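Local coordinates for Mll7089 protein (Mesorhizobium loti, PDB 2OZ8) that has no established function but, as a mandelate racemase relative of the enolase superfamily, probably binds magnesium and may act as a hydro-lyase, at residues A[79-84]-A[112-117]; A[36-41]-A[70-75]; A[171-176]-A[211-216]; A[201-206]-A[229-234]. All coordinates share one frame; numbering follows the deposited sequence.

Contact 1 of 4, residues A[79-84]-A[112-117]; sequences RAIALV and DLAAKE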
# COMPACT_ATOMS: atom_id res chain seq x y z
N ARG A 79 36.25 -27.92 -9.68
CA ARG A 79 36.22 -28.45 -8.35
C ARG A 79 34.80 -28.32 -7.77
O ARG A 79 34.17 -27.27 -7.87
CB ARG A 79 37.18 -27.67 -7.49
CG ARG A 79 38.65 -27.94 -7.73
CD ARG A 79 39.23 -29.14 -6.95
NE ARG A 79 38.92 -29.13 -5.52
CZ ARG A 79 39.68 -28.58 -4.57
NH1 ARG A 79 40.82 -27.95 -4.87
NH2 ARG A 79 39.31 -28.65 -3.33
N ALA A 80 34.30 -29.38 -7.17
CA ALA A 80 33.01 -29.36 -6.52
C ALA A 80 32.86 -28.13 -5.56
O ALA A 80 31.89 -27.39 -5.69
CB ALA A 80 32.73 -30.69 -5.83
N ILE A 81 33.83 -27.89 -4.66
CA ILE A 81 33.74 -26.81 -3.68
C ILE A 81 33.71 -25.42 -4.33
O ILE A 81 33.17 -24.48 -3.74
CB ILE A 81 34.83 -26.92 -2.55
CG1 ILE A 81 34.54 -26.01 -1.33
CG2 ILE A 81 36.27 -26.76 -3.10
CD1 ILE A 81 33.38 -26.44 -0.39
N ALA A 82 34.23 -25.28 -5.55
CA ALA A 82 34.09 -24.01 -6.25
C ALA A 82 32.69 -23.88 -6.81
O ALA A 82 32.08 -22.83 -6.72
CB ALA A 82 35.15 -23.85 -7.38
N LEU A 83 32.18 -24.94 -7.41
CA LEU A 83 30.93 -24.87 -8.12
C LEU A 83 29.76 -24.56 -7.21
O LEU A 83 28.88 -23.84 -7.61
CB LEU A 83 30.68 -26.19 -8.85
CG LEU A 83 31.55 -26.43 -10.08
CD1 LEU A 83 31.35 -27.88 -10.47
CD2 LEU A 83 31.16 -25.56 -11.22
N VAL A 84 29.75 -25.14 -6.01
CA VAL A 84 28.67 -24.93 -5.05
C VAL A 84 28.63 -23.48 -4.54
O VAL A 84 27.67 -23.09 -3.87
CB VAL A 84 28.76 -25.92 -3.80
CG1 VAL A 84 28.61 -27.38 -4.23
CG2 VAL A 84 30.01 -25.69 -2.98
N ASP A 112 28.29 -33.45 -1.49
CA ASP A 112 28.82 -34.70 -0.98
C ASP A 112 30.34 -34.82 -1.33
O ASP A 112 31.21 -35.06 -0.48
CB ASP A 112 28.04 -35.84 -1.63
CG ASP A 112 28.43 -37.20 -1.09
OD1 ASP A 112 28.74 -37.26 0.11
OD2 ASP A 112 28.42 -38.18 -1.87
N LEU A 113 30.63 -34.65 -2.61
CA LEU A 113 31.98 -34.59 -3.11
C LEU A 113 32.84 -33.51 -2.45
O LEU A 113 33.96 -33.81 -2.05
CB LEU A 113 31.95 -34.44 -4.64
CG LEU A 113 33.27 -34.37 -5.39
CD1 LEU A 113 34.22 -35.51 -4.98
CD2 LEU A 113 32.89 -34.45 -6.83
N ALA A 114 32.33 -32.29 -2.31
CA ALA A 114 33.06 -31.19 -1.66
C ALA A 114 33.41 -31.48 -0.22
O ALA A 114 34.51 -31.18 0.23
CB ALA A 114 32.29 -29.89 -1.74
N ALA A 115 32.46 -32.00 0.51
CA ALA A 115 32.69 -32.47 1.87
C ALA A 115 33.74 -33.62 1.96
O ALA A 115 34.65 -33.57 2.80
CB ALA A 115 31.35 -32.90 2.49
N LYS A 116 33.59 -34.67 1.16
CA LYS A 116 34.58 -35.74 1.18
C LYS A 116 35.99 -35.15 0.93
O LYS A 116 36.93 -35.42 1.68
CB LYS A 116 34.26 -36.81 0.15
CG LYS A 116 33.06 -37.59 0.45
CD LYS A 116 32.82 -38.70 -0.56
CE LYS A 116 31.58 -39.43 -0.14
NZ LYS A 116 31.24 -40.30 -1.26
N GLU A 117 36.10 -34.33 -0.10
CA GLU A 117 37.38 -33.74 -0.43
C GLU A 117 37.91 -32.75 0.61
O GLU A 117 39.11 -32.59 0.75
CB GLU A 117 37.32 -33.18 -1.85
CG GLU A 117 37.54 -34.31 -2.85
CD GLU A 117 37.30 -33.92 -4.26
OE1 GLU A 117 37.79 -34.65 -5.15
OE2 GLU A 117 36.62 -32.88 -4.50
O HOH W 1 36.07 -30.01 -4.14
O HOH W 2 36.03 -31.80 -6.98
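Two first torsions set the apolar seam: Leu-113 carries CG on the side opposite its backbone N (chi1 -180°), which lays its branch point alongside Ala-80, and Ile-81 turns CG1 the same way (chi1 -166°), which brings CD1 to the methyl of Ala-114. The evidence is in the separations. Ala-80 CB lies 3.7 Å from Leu-113 CG and 4.2 Å from Ala-114 CB, a methyl that meets two consecutive residues of helix 103-118, while Ala-114 CB is 3.9 Å from Ile-81 CD1. The small side chains of Ala-80 and Ala-114 are consistent with the close backbones; the nearest CA atoms, of Ile-81 and Ala-114, are 4.9 Å apart. The pairing belongs to the N-terminal capping domain of the enolase fold, where an antiparallel sheet is followed by helices; here short helix 80-83 packs on long helix 103-118, with Leu-5 of strand 5-17 also touching Leu-113. Polar links run at one end of the seam, through water. Arg-79 is the N-cap of helix 80-83, and the first amides of that helix reach Glu-117 indirectly: one water accepts from Ile-81 N at 3.1 Å and from Arg-79 NE, and donates to Glu-117 OE2 at 2.9 Å. A second accepts from Ala-80 N at 3.0 Å and donates to the same OE2 at 2.8 Å. This carboxylate oxygen thus faces both a helix N terminus and an arginine, which would probably favour its charged form. Glu-117 OE1 bonds Ser-42 OG, and Arg-79 NH1 bonds Ala-118 O of a second subunit.

Contact 2 of 4, residues A[36-41]-A[70-75]; sequences LELVSE and EVWPSL
This is a purely apolar contact through side-chain ends, in which Leu-38 of a sheet strand meets Trp-72 and Leu-75 of a short helix in the N-terminal capping domain of the enolase fold. Strand 27-40 belongs to the antiparallel sheet of that domain, and Leu-38 is tied there by backbone hydrogen bonding with Gly-46. The geometry shows side chains bridging well-separated backbones: the nearest CA pair, Leu-38 and Leu-75, is 9.2 Å apart. A single methyl does the work on the strand side. Leu-38 CD2 touches Leu-75 CD1 at 4.1 Å, the two leucines crossing at about a right angle, and the same CD2 approaches Trp-72 CZ3 at 4.2 Å, coming obliquely to the six-membered ring. Both leucines place CG opposite their carbonyl carbon and beside the backbone N (chi1 -59° for Leu-38), and their CB atoms already point at the facing segment. Trp-72 differs: its CB does not head for the strand, and the length of the indole carries the far ring there. All three residues are buried. Phe-67 of helix 60-70 lies against each of them, Phe-8 of strand 5-17 meets the Trp-72 ring edge-to-face, and Ala-109 and Leu-110 of helix 103-118 also pack on Leu-38, making the methyl pair part of a larger sheet-to-helix core. Val-71 O, in the turn before Leu-75, accepts from Ser-74 N at 3.0 Å and, in the carbonyl plane, from Ser-74 OG at 2.9 Å.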
# COMPACT_ATOMS: atom_id res chain seq x y z
N LEU A 36 23.15 -40.52 -9.43
CA LEU A 36 24.04 -39.70 -10.19
C LEU A 36 25.32 -39.70 -9.37
O LEU A 36 25.31 -39.34 -8.19
CB LEU A 36 23.47 -38.28 -10.31
CG LEU A 36 24.47 -37.23 -10.81
CD1 LEU A 36 24.88 -37.50 -12.25
CD2 LEU A 36 23.92 -35.80 -10.64
N GLU A 37 26.40 -40.17 -9.99
CA GLU A 37 27.68 -40.21 -9.30
C GLU A 37 28.62 -39.31 -10.04
O GLU A 37 28.75 -39.40 -11.28
CB GLU A 37 28.23 -41.60 -9.19
CG GLU A 37 27.61 -42.46 -8.09
CD GLU A 37 28.05 -43.91 -8.18
OE1 GLU A 37 28.56 -44.47 -7.19
OE2 GLU A 37 27.91 -44.50 -9.27
N LEU A 38 29.21 -38.39 -9.28
CA LEU A 38 30.16 -37.44 -9.85
C LEU A 38 31.54 -37.79 -9.29
O LEU A 38 31.74 -37.76 -8.09
CB LEU A 38 29.76 -36.00 -9.55
CG LEU A 38 28.39 -35.49 -10.04
CD1 LEU A 38 28.07 -34.06 -9.50
CD2 LEU A 38 28.28 -35.60 -11.57
N VAL A 39 32.46 -38.14 -10.19
CA VAL A 39 33.80 -38.63 -9.83
C VAL A 39 34.81 -37.56 -10.09
O VAL A 39 34.83 -36.99 -11.17
CB VAL A 39 34.20 -39.90 -10.67
CG1 VAL A 39 35.39 -40.58 -10.06
CG2 VAL A 39 33.01 -40.92 -10.76
N SER A 40 35.63 -37.25 -9.08
CA SER A 40 36.76 -36.33 -9.32
C SER A 40 38.04 -37.10 -9.62
O SER A 40 38.06 -38.32 -9.57
CB SER A 40 36.96 -35.33 -8.17
OG SER A 40 37.80 -35.85 -7.16
N GLU A 41 39.11 -36.39 -9.93
CA GLU A 41 40.39 -37.10 -10.16
C GLU A 41 41.19 -37.51 -8.88
O GLU A 41 42.16 -38.26 -8.96
CB GLU A 41 41.23 -36.43 -11.27
CG GLU A 41 41.32 -34.93 -11.21
CD GLU A 41 41.57 -34.28 -12.58
OE1 GLU A 41 41.09 -34.84 -13.60
OE2 GLU A 41 42.21 -33.20 -12.62
N GLU A 70 23.44 -31.41 -21.34
CA GLU A 70 22.84 -30.24 -20.69
C GLU A 70 23.58 -29.72 -19.48
O GLU A 70 23.72 -28.49 -19.32
CB GLU A 70 21.39 -30.53 -20.36
CG GLU A 70 20.61 -30.80 -21.64
CD GLU A 70 19.17 -31.14 -21.45
OE1 GLU A 70 18.64 -30.99 -20.31
OE2 GLU A 70 18.57 -31.58 -22.46
N VAL A 71 24.06 -30.63 -18.63
CA VAL A 71 24.72 -30.24 -17.41
C VAL A 71 26.21 -30.50 -17.37
O VAL A 71 26.97 -29.68 -16.86
CB VAL A 71 23.91 -30.63 -16.09
CG1 VAL A 71 22.83 -31.66 -16.34
CG2 VAL A 71 24.78 -30.95 -14.93
N TRP A 72 26.65 -31.60 -17.96
CA TRP A 72 28.07 -31.99 -17.87
C TRP A 72 29.12 -30.92 -18.28
O TRP A 72 30.14 -30.80 -17.60
CB TRP A 72 28.33 -33.34 -18.55
CG TRP A 72 29.70 -33.87 -18.29
CD1 TRP A 72 30.60 -34.25 -19.23
CD2 TRP A 72 30.33 -34.09 -17.01
NE1 TRP A 72 31.75 -34.68 -18.63
CE2 TRP A 72 31.62 -34.60 -17.27
CE3 TRP A 72 29.93 -33.94 -15.69
CZ2 TRP A 72 32.51 -34.92 -16.26
CZ3 TRP A 72 30.84 -34.28 -14.66
CH2 TRP A 72 32.10 -34.77 -14.97
N PRO A 73 28.89 -30.13 -19.37
CA PRO A 73 29.86 -29.06 -19.70
C PRO A 73 30.11 -28.05 -18.58
O PRO A 73 31.18 -27.47 -18.48
CB PRO A 73 29.18 -28.35 -20.88
CG PRO A 73 28.34 -29.41 -21.51
CD PRO A 73 27.78 -30.17 -20.35
N SER A 74 29.13 -27.80 -17.73
CA SER A 74 29.35 -26.83 -16.69
C SER A 74 30.05 -27.45 -15.48
O SER A 74 30.51 -26.73 -14.59
CB SER A 74 28.03 -26.16 -16.28
OG SER A 74 27.20 -27.10 -15.61
N LEU A 75 30.16 -28.79 -15.45
CA LEU A 75 30.80 -29.46 -14.32
C LEU A 75 32.21 -29.94 -14.61
O LEU A 75 33.08 -29.89 -13.72
CB LEU A 75 29.96 -30.63 -13.82
CG LEU A 75 28.45 -30.47 -13.63
CD1 LEU A 75 27.85 -31.79 -13.04
CD2 LEU A 75 28.06 -29.25 -12.78

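Contact 3 of 4, residues A[171-176]-A[211-216]; sequences RDFDRD and VAIREA. With SO4 (sulfate ion), chain D.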
# COMPACT_ATOMS: atom_id res chain seq x y z
N ARG A 171 -12.90 -35.08 -0.26
CA ARG A 171 -14.15 -34.44 -0.65
C ARG A 171 -15.19 -34.46 0.48
O ARG A 171 -15.94 -33.50 0.67
CB ARG A 171 -14.73 -35.10 -1.90
CG ARG A 171 -14.45 -34.36 -3.22
CD ARG A 171 -14.89 -35.17 -4.48
NE ARG A 171 -16.34 -35.07 -4.81
CZ ARG A 171 -17.29 -35.92 -4.39
NH1 ARG A 171 -17.01 -36.97 -3.61
NH2 ARG A 171 -18.56 -35.71 -4.75
N ASP A 172 -15.23 -35.57 1.22
CA ASP A 172 -16.09 -35.70 2.38
C ASP A 172 -15.24 -35.39 3.61
O ASP A 172 -14.35 -36.14 3.98
CB ASP A 172 -16.76 -37.10 2.39
CG ASP A 172 -17.46 -37.44 3.72
OD1 ASP A 172 -18.35 -36.70 4.20
OD2 ASP A 172 -17.15 -38.51 4.27
N PHE A 173 -15.50 -34.22 4.21
CA PHE A 173 -14.76 -33.78 5.38
C PHE A 173 -14.80 -34.79 6.50
O PHE A 173 -13.85 -34.90 7.26
CB PHE A 173 -15.23 -32.40 5.85
CG PHE A 173 -14.40 -31.82 6.94
CD1 PHE A 173 -13.01 -31.81 6.84
CD2 PHE A 173 -14.99 -31.28 8.07
CE1 PHE A 173 -12.23 -31.28 7.84
CE2 PHE A 173 -14.19 -30.74 9.10
CZ PHE A 173 -12.83 -30.73 8.98
N ASP A 174 -15.87 -35.57 6.59
CA ASP A 174 -15.95 -36.62 7.61
C ASP A 174 -14.83 -37.66 7.53
O ASP A 174 -14.39 -38.14 8.55
CB ASP A 174 -17.35 -37.25 7.66
CG ASP A 174 -18.29 -36.47 8.56
OD1 ASP A 174 -17.96 -36.28 9.76
OD2 ASP A 174 -19.36 -36.04 8.09
N ARG A 175 -14.35 -37.98 6.33
CA ARG A 175 -13.19 -38.87 6.14
C ARG A 175 -11.87 -38.32 6.78
O ARG A 175 -11.14 -39.07 7.46
CB ARG A 175 -13.06 -39.24 4.66
CG ARG A 175 -12.04 -40.37 4.35
CD ARG A 175 -12.44 -41.29 3.10
NE ARG A 175 -13.67 -42.08 3.27
CZ ARG A 175 -14.73 -42.05 2.45
NH1 ARG A 175 -14.74 -41.27 1.36
NH2 ARG A 175 -15.80 -42.81 2.71
N ASP A 176 -11.59 -37.02 6.60
CA ASP A 176 -10.52 -36.32 7.33
C ASP A 176 -10.74 -36.36 8.83
O ASP A 176 -9.79 -36.57 9.60
CB ASP A 176 -10.44 -34.84 6.95
CG ASP A 176 -10.13 -34.62 5.48
OD1 ASP A 176 -9.82 -35.57 4.76
OD2 ASP A 176 -10.18 -33.46 5.04
N VAL A 211 -11.10 -24.73 12.14
CA VAL A 211 -11.92 -24.46 13.33
C VAL A 211 -12.63 -25.75 13.81
O VAL A 211 -12.59 -26.09 15.00
CB VAL A 211 -12.95 -23.32 13.06
CG1 VAL A 211 -14.04 -23.27 14.16
CG2 VAL A 211 -12.24 -21.97 12.86
N ALA A 212 -13.22 -26.50 12.86
CA ALA A 212 -13.96 -27.69 13.18
C ALA A 212 -13.07 -28.71 13.82
O ALA A 212 -13.44 -29.31 14.85
CB ALA A 212 -14.61 -28.24 11.96
N ILE A 213 -11.88 -28.89 13.26
CA ILE A 213 -10.85 -29.78 13.81
C ILE A 213 -10.46 -29.39 15.22
O ILE A 213 -10.24 -30.24 16.06
CB ILE A 213 -9.59 -29.82 12.89
CG1 ILE A 213 -9.90 -30.58 11.59
CG2 ILE A 213 -8.36 -30.33 13.66
CD1 ILE A 213 -9.04 -30.17 10.44
N ARG A 214 -10.36 -28.09 15.48
CA ARG A 214 -9.97 -27.68 16.80
C ARG A 214 -11.11 -28.00 17.79
O ARG A 214 -10.88 -28.50 18.90
CB ARG A 214 -9.60 -26.19 16.79
CG ARG A 214 -9.55 -25.56 18.14
CD ARG A 214 -8.82 -24.26 18.12
NE ARG A 214 -8.10 -24.03 19.39
CZ ARG A 214 -8.50 -23.13 20.27
NH1 ARG A 214 -9.57 -22.44 19.97
NH2 ARG A 214 -7.85 -22.91 21.42
N GLU A 215 -12.34 -27.69 17.35
CA GLU A 215 -13.54 -27.89 18.13
C GLU A 215 -13.79 -29.35 18.43
O GLU A 215 -14.43 -29.66 19.45
CB GLU A 215 -14.76 -27.24 17.46
CG GLU A 215 -14.90 -25.72 17.77
CD GLU A 215 -15.95 -25.00 16.92
OE1 GLU A 215 -16.46 -25.62 15.95
OE2 GLU A 215 -16.28 -23.82 17.21
N ALA A 216 -13.27 -30.23 17.58
CA ALA A 216 -13.38 -31.70 17.76
C ALA A 216 -12.31 -32.24 18.71
O ALA A 216 -12.25 -33.44 18.96
CB ALA A 216 -13.29 -32.41 16.43
S SO4 D . -11.65 -38.02 -2.31
O1 SO4 D . -10.35 -37.77 -2.97
O2 SO4 D . -12.09 -36.69 -1.86
O3 SO4 D . -12.70 -38.57 -3.20
O4 SO4 D . -11.48 -39.00 -1.22
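Phe-173 presents the edge of its ring to two neighbouring residues of helix 203-215. CE2 meets Ala-212 CB at 3.8 Å, and CZ meets Ile-213 CG1 at 3.9 Å; both partners lie near the ring plane, hence CH groups on the rim, and not the pi face, make this contact. The ring reaches across because Phe-173 sets CG opposite its backbone N (chi1 -173°), spanning backbones whose nearest CA atoms, Phe-173 and Ala-212, are 9.9 Å apart. On the other side, Ile-213 sets CG1 opposite its carbonyl carbon (chi1 -71°), which places that carbon at the ring; Ile-213 CD1 also lies 4.1 Å from Phe-173 CZ. In the next shell, Leu-177 and Leu-180 of helix 173-184 also touch Ile-213, and the Asp-176 carboxylate takes the amides of Gly-169 and His-170 on its two oxygens, fixing the loop that leads into the phenylalanine. A sulfate, probably from the crystallisation liquor, lies by Arg-171, but its O2 is modelled too close to the backbone N for a trustworthy bond. Arg-214 and Glu-215 form salt bridges with neighbouring subunits. Within the (beta/alpha)-barrel, the contact joins the start of helix 173-184 to the end of helix 203-215, consecutive outer helices linked through parallel strand 192-196.

Contact 4 of 4, residues A[201-206]-A[229-234]; sequences WTSKEA and RHDHDG. With SO4 (sulfate ion), chain C.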
# COMPACT_ATOMS: atom_id res chain seq x y z
N TRP A 201 -7.97 -27.39 -0.41
CA TRP A 201 -8.97 -26.43 0.13
C TRP A 201 -8.85 -25.05 -0.50
O TRP A 201 -7.81 -24.71 -1.03
CB TRP A 201 -8.85 -26.35 1.64
CG TRP A 201 -9.08 -27.65 2.34
CD1 TRP A 201 -9.81 -28.70 1.89
CD2 TRP A 201 -8.63 -28.01 3.66
NE1 TRP A 201 -9.84 -29.71 2.84
CE2 TRP A 201 -9.11 -29.32 3.93
CE3 TRP A 201 -7.89 -27.34 4.64
CZ2 TRP A 201 -8.89 -29.99 5.15
CZ3 TRP A 201 -7.66 -28.02 5.87
CH2 TRP A 201 -8.17 -29.33 6.11
N THR A 202 -9.94 -24.30 -0.53
CA THR A 202 -9.88 -22.86 -0.75
C THR A 202 -9.72 -22.13 0.63
O THR A 202 -9.95 -22.71 1.72
CB THR A 202 -11.18 -22.40 -1.49
OG1 THR A 202 -12.32 -22.92 -0.81
CG2 THR A 202 -11.23 -22.88 -2.96
N SER A 203 -9.34 -20.87 0.62
CA SER A 203 -8.95 -20.21 1.89
C SER A 203 -9.98 -20.23 3.01
O SER A 203 -9.61 -20.64 4.14
CB SER A 203 -8.41 -18.79 1.70
OG SER A 203 -9.41 -17.97 1.14
N LYS A 204 -11.23 -19.85 2.76
CA LYS A 204 -12.20 -19.83 3.87
C LYS A 204 -12.63 -21.21 4.29
O LYS A 204 -12.86 -21.46 5.48
CB LYS A 204 -13.38 -18.84 3.65
CG LYS A 204 -14.34 -18.65 4.82
CD LYS A 204 -13.66 -18.27 6.13
CE LYS A 204 -13.09 -16.82 6.09
NZ LYS A 204 -14.11 -15.73 6.10
N GLU A 205 -12.72 -22.12 3.33
CA GLU A 205 -12.89 -23.56 3.59
C GLU A 205 -11.76 -24.14 4.46
O GLU A 205 -12.06 -24.81 5.45
CB GLU A 205 -12.93 -24.34 2.29
CG GLU A 205 -13.15 -25.83 2.50
CD GLU A 205 -12.87 -26.66 1.24
OE1 GLU A 205 -12.38 -26.14 0.21
OE2 GLU A 205 -13.14 -27.86 1.29
N ALA A 206 -10.49 -23.86 4.14
CA ALA A 206 -9.37 -24.26 5.06
C ALA A 206 -9.62 -23.79 6.48
O ALA A 206 -9.58 -24.57 7.42
CB ALA A 206 -8.05 -23.75 4.59
N ARG A 229 -0.96 -22.72 -3.74
CA ARG A 229 0.25 -22.06 -3.27
C ARG A 229 0.42 -20.62 -3.77
O ARG A 229 1.19 -19.85 -3.22
CB ARG A 229 1.44 -22.85 -3.71
CG ARG A 229 1.79 -22.66 -5.17
CD ARG A 229 2.58 -23.83 -5.64
NE ARG A 229 2.52 -23.92 -7.07
CZ ARG A 229 1.54 -24.56 -7.71
NH1 ARG A 229 0.59 -25.17 -7.02
NH2 ARG A 229 1.52 -24.58 -9.05
N HIS A 230 -0.29 -20.25 -4.83
CA HIS A 230 -0.19 -18.93 -5.36
C HIS A 230 -1.20 -18.00 -4.68
O HIS A 230 -1.21 -16.79 -4.94
CB HIS A 230 -0.37 -18.99 -6.89
CG HIS A 230 0.71 -19.80 -7.57
ND1 HIS A 230 2.06 -19.57 -7.37
CD2 HIS A 230 0.63 -20.83 -8.46
CE1 HIS A 230 2.77 -20.43 -8.09
NE2 HIS A 230 1.92 -21.21 -8.76
N ASP A 231 -2.05 -18.57 -3.80
CA ASP A 231 -3.06 -17.75 -3.15
C ASP A 231 -2.50 -17.06 -1.89
O ASP A 231 -2.77 -17.47 -0.74
CB ASP A 231 -4.32 -18.54 -2.82
CG ASP A 231 -5.43 -17.64 -2.34
OD1 ASP A 231 -5.29 -16.40 -2.45
OD2 ASP A 231 -6.45 -18.13 -1.86
N HIS A 232 -1.72 -16.00 -2.14
CA HIS A 232 -1.03 -15.30 -1.07
C HIS A 232 -2.05 -14.58 -0.20
O HIS A 232 -1.96 -14.62 1.02
CB HIS A 232 -0.01 -14.32 -1.64
CG HIS A 232 1.13 -14.96 -2.36
ND1 HIS A 232 1.97 -14.26 -3.20
CD2 HIS A 232 1.57 -16.25 -2.39
CE1 HIS A 232 2.89 -15.07 -3.69
NE2 HIS A 232 2.66 -16.28 -3.23
N ASP A 233 -3.05 -13.96 -0.81
CA ASP A 233 -4.05 -13.29 -0.00
C ASP A 233 -4.70 -14.31 0.96
O ASP A 233 -4.83 -14.05 2.14
CB ASP A 233 -5.09 -12.56 -0.85
CG ASP A 233 -6.22 -12.01 0.00
OD1 ASP A 233 -6.04 -10.98 0.67
OD2 ASP A 233 -7.29 -12.63 0.06
N GLY A 234 -5.10 -15.46 0.44
CA GLY A 234 -5.64 -16.47 1.30
C GLY A 234 -4.67 -17.00 2.35
O GLY A 234 -5.10 -17.36 3.44
S SO4 C . 0.59 -10.57 -3.28
O1 SO4 C . 1.01 -11.67 -4.15
O2 SO4 C . 0.65 -9.33 -4.07
O3 SO4 C . -0.76 -10.83 -2.79
O4 SO4 C . 1.58 -10.49 -2.19
O HOH W 3 -8.63 -16.99 -1.00
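Ser-203 and Gly-234 bring their backbones to 5.0 Å between CA atoms, where the N-terminal ends of helices 203-215 and 232-241, successive outer helices of the (beta/alpha)-barrel, come together. Gly-234, having no side chain, admits Ser-203 CB to 3.6 Å from its CA. Asp-231, centre of an inverse gamma turn, is the N-cap of helix 232-241: its OD1 accepts from Gly-234 N at 3.0 Å, the amide standing above the carboxylate plane (64° out of it). With CG opposite its backbone N (chi1 -171°), Asp-231 also places OD2 4.1 Å from Ser-203 CB, where a water donates to it and also bonds Ser-203 OG. Replacing Asp-231 by an alanine removes both oxygens and would probably leave Gly-234 N without its cap and the water without its acceptor. On the opposing helix, Glu-205 OE1 accepts from Thr-202 N at 3.1 Å, holding the residue before the first turn. Lys-204 and Asp-233 make salt bridges to Asp-268 and Arg-239 of a neighbouring subunit. A sulfate, probably from the crystallisation liquor and also bound by Arg-236, sits at the edge of the His-232 ring, its sulfur in the ring plane, with His-232 ND1 donating to its O1 at 2.9 Å (155°).

How the contacts relate
From the N terminus, contact 2 closes the first loop, bringing 70-75 back to strand 27-40; contact 1 opens after it and closes its own loop from 79-84 to 112-117. The two are in series yet adjacent, with centres about 11 Å apart and Leu-113 CD2 packed 3.7 Å from Leu-38 O, so together they tie sheet, short helices and helix 103-118 of the capping domain. Contacts 3 and 4 follow in the barrel, and their loops cross: 201-206 lies between 171-176 and 211-216, while 229-234 lies beyond. They share helix 203-215, linking three successive barrel helices, with centres about 17 Å apart. Contacts 1 and 3 have centres about 48 Å apart, on opposite sides of the chain's centre.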